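Local coordinates for DNA protection during starvation protein (Agrobacterium tumefaciens, PDB 1O9R), which stores iron as a ferric mineral inside a hollow twelve-subunit shell and oxidises ferrous iron with hydrogen peroxide, shielding DNA from hydroxyl radicals without binding it, at residues 6-11 and 70-75. Sequence-based numbering, arbitrary orientation.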
ATOM      1  N   THR A   6      -8.181  31.794  23.900  1.00 20.96           N
ATOM      2  CA  THR A   6      -8.101  30.333  23.958  1.00 20.07           C
ATOM      3  C   THR A   6      -8.143  29.860  25.407  1.00 20.57           C
ATOM      4  O   THR A   6      -7.647  30.553  26.314  1.00 21.92           O
ATOM      5  CB  THR A   6      -6.850  29.814  23.256  1.00 20.11           C
ATOM      6  OG1 THR A   6      -6.691  28.410  23.419  1.00 19.59           O
ATOM      7  CG2 THR A   6      -5.541  30.456  23.747  1.00 22.38           C
ATOM      8  N   LYS A   7      -8.622  28.651  25.605  1.00 17.09           N
ATOM      9  CA  LYS A   7      -8.666  27.951  26.894  1.00 16.65           C
ATOM     10  C   LYS A   7      -7.245  27.499  27.238  1.00 16.26           C
ATOM     11  O   LYS A   7      -6.967  27.177  28.399  1.00 17.02           O
ATOM     12  CB  LYS A   7      -9.557  26.720  26.868  1.00 18.22           C
ATOM     13  CG  LYS A   7     -11.047  26.808  26.584  1.00 21.17           C
ATOM     14  CD  LYS A   7     -11.734  27.694  27.631  1.00 23.73           C
ATOM     15  CE  LYS A   7     -13.249  27.675  27.404  1.00 27.46           C
ATOM     16  NZ  LYS A   7     -13.912  28.489  28.473  1.00 30.37           N
ATOM     17  N   ASN A   8      -6.316  27.425  26.289  1.00 15.23           N
ATOM     18  CA  ASN A   8      -4.911  27.088  26.519  1.00 15.19           C
ATOM     19  C   ASN A   8      -4.333  27.938  27.666  1.00 15.50           C
ATOM     20  O   ASN A   8      -4.337  29.164  27.497  1.00 16.51           O
ATOM     21  CB  ASN A   8      -4.116  27.262  25.226  1.00 16.11           C
ATOM     22  CG  ASN A   8      -2.742  26.690  25.315  1.00 16.81           C
ATOM     23  OD1 ASN A   8      -2.234  25.889  24.435  1.00 18.91           O
ATOM     24  ND2 ASN A   8      -2.011  27.050  26.332  1.00 14.88           N
ATOM     25  N   ASP A   9      -3.912  27.323  28.767  1.00 15.87           N
ATOM     26  CA  ASP A   9      -3.545  28.140  29.962  1.00 16.99           C
ATOM     27  C   ASP A   9      -2.076  28.427  30.095  1.00 18.86           C
ATOM     28  O   ASP A   9      -1.615  28.841  31.197  1.00 20.16           O
ATOM     29  CB  ASP A   9      -4.096  27.509  31.241  1.00 16.38           C
ATOM     30  CG  ASP A   9      -3.421  26.248  31.720  1.00 18.39           C
ATOM     31  OD1 ASP A   9      -2.466  25.766  31.092  1.00 20.22           O
ATOM     32  OD2 ASP A   9      -3.789  25.696  32.801  1.00 20.42           O
ATOM     33  N   LEU A  10      -1.252  28.302  29.060  1.00 17.31           N
ATOM     34  CA  LEU A  10       0.143  28.775  29.135  1.00 17.49           C
ATOM     35  C   LEU A  10       0.091  30.249  29.503  1.00 18.77           C
ATOM     36  O   LEU A  10      -0.724  31.024  28.949  1.00 17.89           O
ATOM     37  CB  LEU A  10       0.841  28.654  27.761  1.00 16.47           C
ATOM     38  CG  LEU A  10       2.334  28.932  27.775  1.00 17.50           C
ATOM     39  CD1 LEU A  10       3.146  27.897  28.526  1.00 19.23           C
ATOM     40  CD2 LEU A  10       2.866  29.061  26.344  1.00 18.94           C
ATOM     41  N   PRO A  11       0.848  30.684  30.493  1.00 19.00           N
ATOM     42  CA  PRO A  11       0.773  32.099  30.881  1.00 21.20           C
ATOM     43  C   PRO A  11       0.901  33.058  29.737  1.00 21.46           C
ATOM     44  O   PRO A  11       1.678  32.860  28.782  1.00 19.09           O
ATOM     45  CB  PRO A  11       1.906  32.232  31.906  1.00 21.27           C
ATOM     46  CG  PRO A  11       1.965  30.869  32.500  1.00 19.37           C
ATOM     47  CD  PRO A  11       1.810  29.920  31.290  1.00 19.32           C
ATOM     48  N   ALA A  70       4.308  27.226  12.551  1.00 12.76           N
ATOM     49  CA  ALA A  70       3.234  28.168  12.325  1.00 13.01           C
ATOM     50  C   ALA A  70       1.985  27.795  13.096  1.00 14.50           C
ATOM     51  O   ALA A  70       1.279  28.663  13.614  1.00 13.57           O
ATOM     52  CB  ALA A  70       2.955  28.206  10.810  1.00 12.40           C
ATOM     53  N   GLU A  71       1.637  26.488  13.047  1.00 12.86           N
ATOM     54  CA  GLU A  71       0.427  26.068  13.783  1.00 12.39           C
ATOM     55  C   GLU A  71       0.590  26.357  15.280  1.00 13.25           C
ATOM     56  O   GLU A  71      -0.463  26.679  15.888  1.00 13.01           O
ATOM     57  CB  GLU A  71       0.186  24.565  13.577  1.00 14.23           C
ATOM     58  CG  GLU A  71      -0.118  24.129  12.139  1.00 19.30           C
ATOM     59  CD  GLU A  71      -0.272  22.587  12.094  1.00 20.75           C
ATOM     60  OE1 GLU A  71       0.069  21.838  13.017  1.00 25.33           O
ATOM     61  OE2 GLU A  71      -0.547  22.149  10.965  1.00 28.89           O
ATOM     62  N   ARG A  72       1.784  26.229  15.817  1.00 13.82           N
ATOM     63  CA  ARG A  72       1.940  26.530  17.267  1.00 13.28           C
ATOM     64  C   ARG A  72       1.692  27.987  17.532  1.00 13.32           C
ATOM     65  O   ARG A  72       1.112  28.221  18.615  1.00 14.48           O
ATOM     66  CB  ARG A  72       3.352  26.085  17.680  1.00 13.97           C
ATOM     67  CG  ARG A  72       3.578  26.143  19.196  1.00 14.43           C
ATOM     68  CD  ARG A  72       2.523  25.252  19.934  1.00 14.39           C
ATOM     69  NE  ARG A  72       2.917  25.295  21.362  1.00 13.85           N
ATOM     70  CZ  ARG A  72       2.062  24.842  22.295  1.00 13.89           C
ATOM     71  NH1 ARG A  72       0.881  24.343  21.986  1.00 13.80           N
ATOM     72  NH2 ARG A  72       2.449  24.862  23.596  1.00 14.88           N
ATOM     73  N   VAL A  73       2.122  28.900  16.650  1.00 13.15           N
ATOM     74  CA  VAL A  73       1.796  30.313  16.889  1.00 14.22           C
ATOM     75  C   VAL A  73       0.311  30.437  17.065  1.00 15.06           C
ATOM     76  O   VAL A  73      -0.208  31.177  17.968  1.00 14.86           O
ATOM     77  CB  VAL A  73       2.246  31.111  15.653  1.00 14.32           C
ATOM     78  CG1 VAL A  73       1.654  32.538  15.745  1.00 15.95           C
ATOM     79  CG2 VAL A  73       3.756  31.133  15.520  1.00 15.21           C
ATOM     80  N   VAL A  74      -0.494  29.872  16.168  1.00 13.21           N
ATOM     81  CA  VAL A  74      -1.944  30.078  16.225  1.00 13.41           C
ATOM     82  C   VAL A  74      -2.580  29.398  17.411  1.00 15.81           C
ATOM     83  O   VAL A  74      -3.553  29.912  17.981  1.00 17.37           O
ATOM     84  CB  VAL A  74      -2.592  29.653  14.879  1.00 15.28           C
ATOM     85  CG1 VAL A  74      -1.952  30.553  13.770  1.00 18.20           C
ATOM     86  CG2 VAL A  74      -2.395  28.284  14.340  1.00 23.06           C
ATOM     87  N   GLN A  75      -2.056  28.233  17.791  1.00 14.38           N
ATOM     88  CA  GLN A  75      -2.538  27.554  18.983  1.00 14.22           C
ATOM     89  C   GLN A  75      -2.419  28.481  20.196  1.00 16.02           C
ATOM     90  O   GLN A  75      -3.264  28.356  21.092  1.00 18.86           O
ATOM     91  CB  GLN A  75      -1.717  26.285  19.264  1.00 15.31           C
ATOM     92  CG  GLN A  75      -2.071  25.164  18.264  1.00 14.17           C
ATOM     93  CD  GLN A  75      -0.988  24.121  18.231  1.00 14.43           C
ATOM     94  OE1 GLN A  75      -0.354  23.794  19.214  1.00 14.99           O
ATOM     95  NE2 GLN A  75      -0.679  23.610  17.021  1.00 15.03           N
TER
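Residues 6-11 form an irregular loop that passes the C-terminal turn of helix 48-75, nearest where the CA atoms of Asn-8 and Gln-75 lie 7.9 Å apart. No hydrogen bond crosses between the two segments, and the touch is light. The methyl CG2 and hydroxyl OG1 of Thr-6 both lie 4.1 Å from the backbone O of Gln-75, while the side chain of Asn-8 points at the helix and ends near Gln-75 and the guanidinium of Arg-72. With OG1 of Thr-6 anti to the backbone N (chi1 174°), the hydroxyl sits beside its own carbonyl carbon, where it accepts from Asn-8 N at 3.1 Å, closing an ST turn, and it also bonds Glu-155 of a second subunit. On the helix, Arg-72 NH1 donates to Gln-75 OE1 over 3.1 Å, nearly straight at 165° and in the planes of both groups, which places OE1 at the guanidinium edge. The guanidinium is gripped further by salt bridges to Asp-133 and to Asp-148 of the second subunit and by a bond from NE to Thr-136; the two carboxylates probably balance its buried charge. Glu-71, one turn before Gln-75, binds iron at the ferroxidase centre between subunits. The N-terminal loop, just before helix 12-42, lies against the end of helix 48-75 in the ferritin-like bundle, where Arg-72 also packs on Leu-22 of helix 12-42 and Ile-139 of helix 134-156.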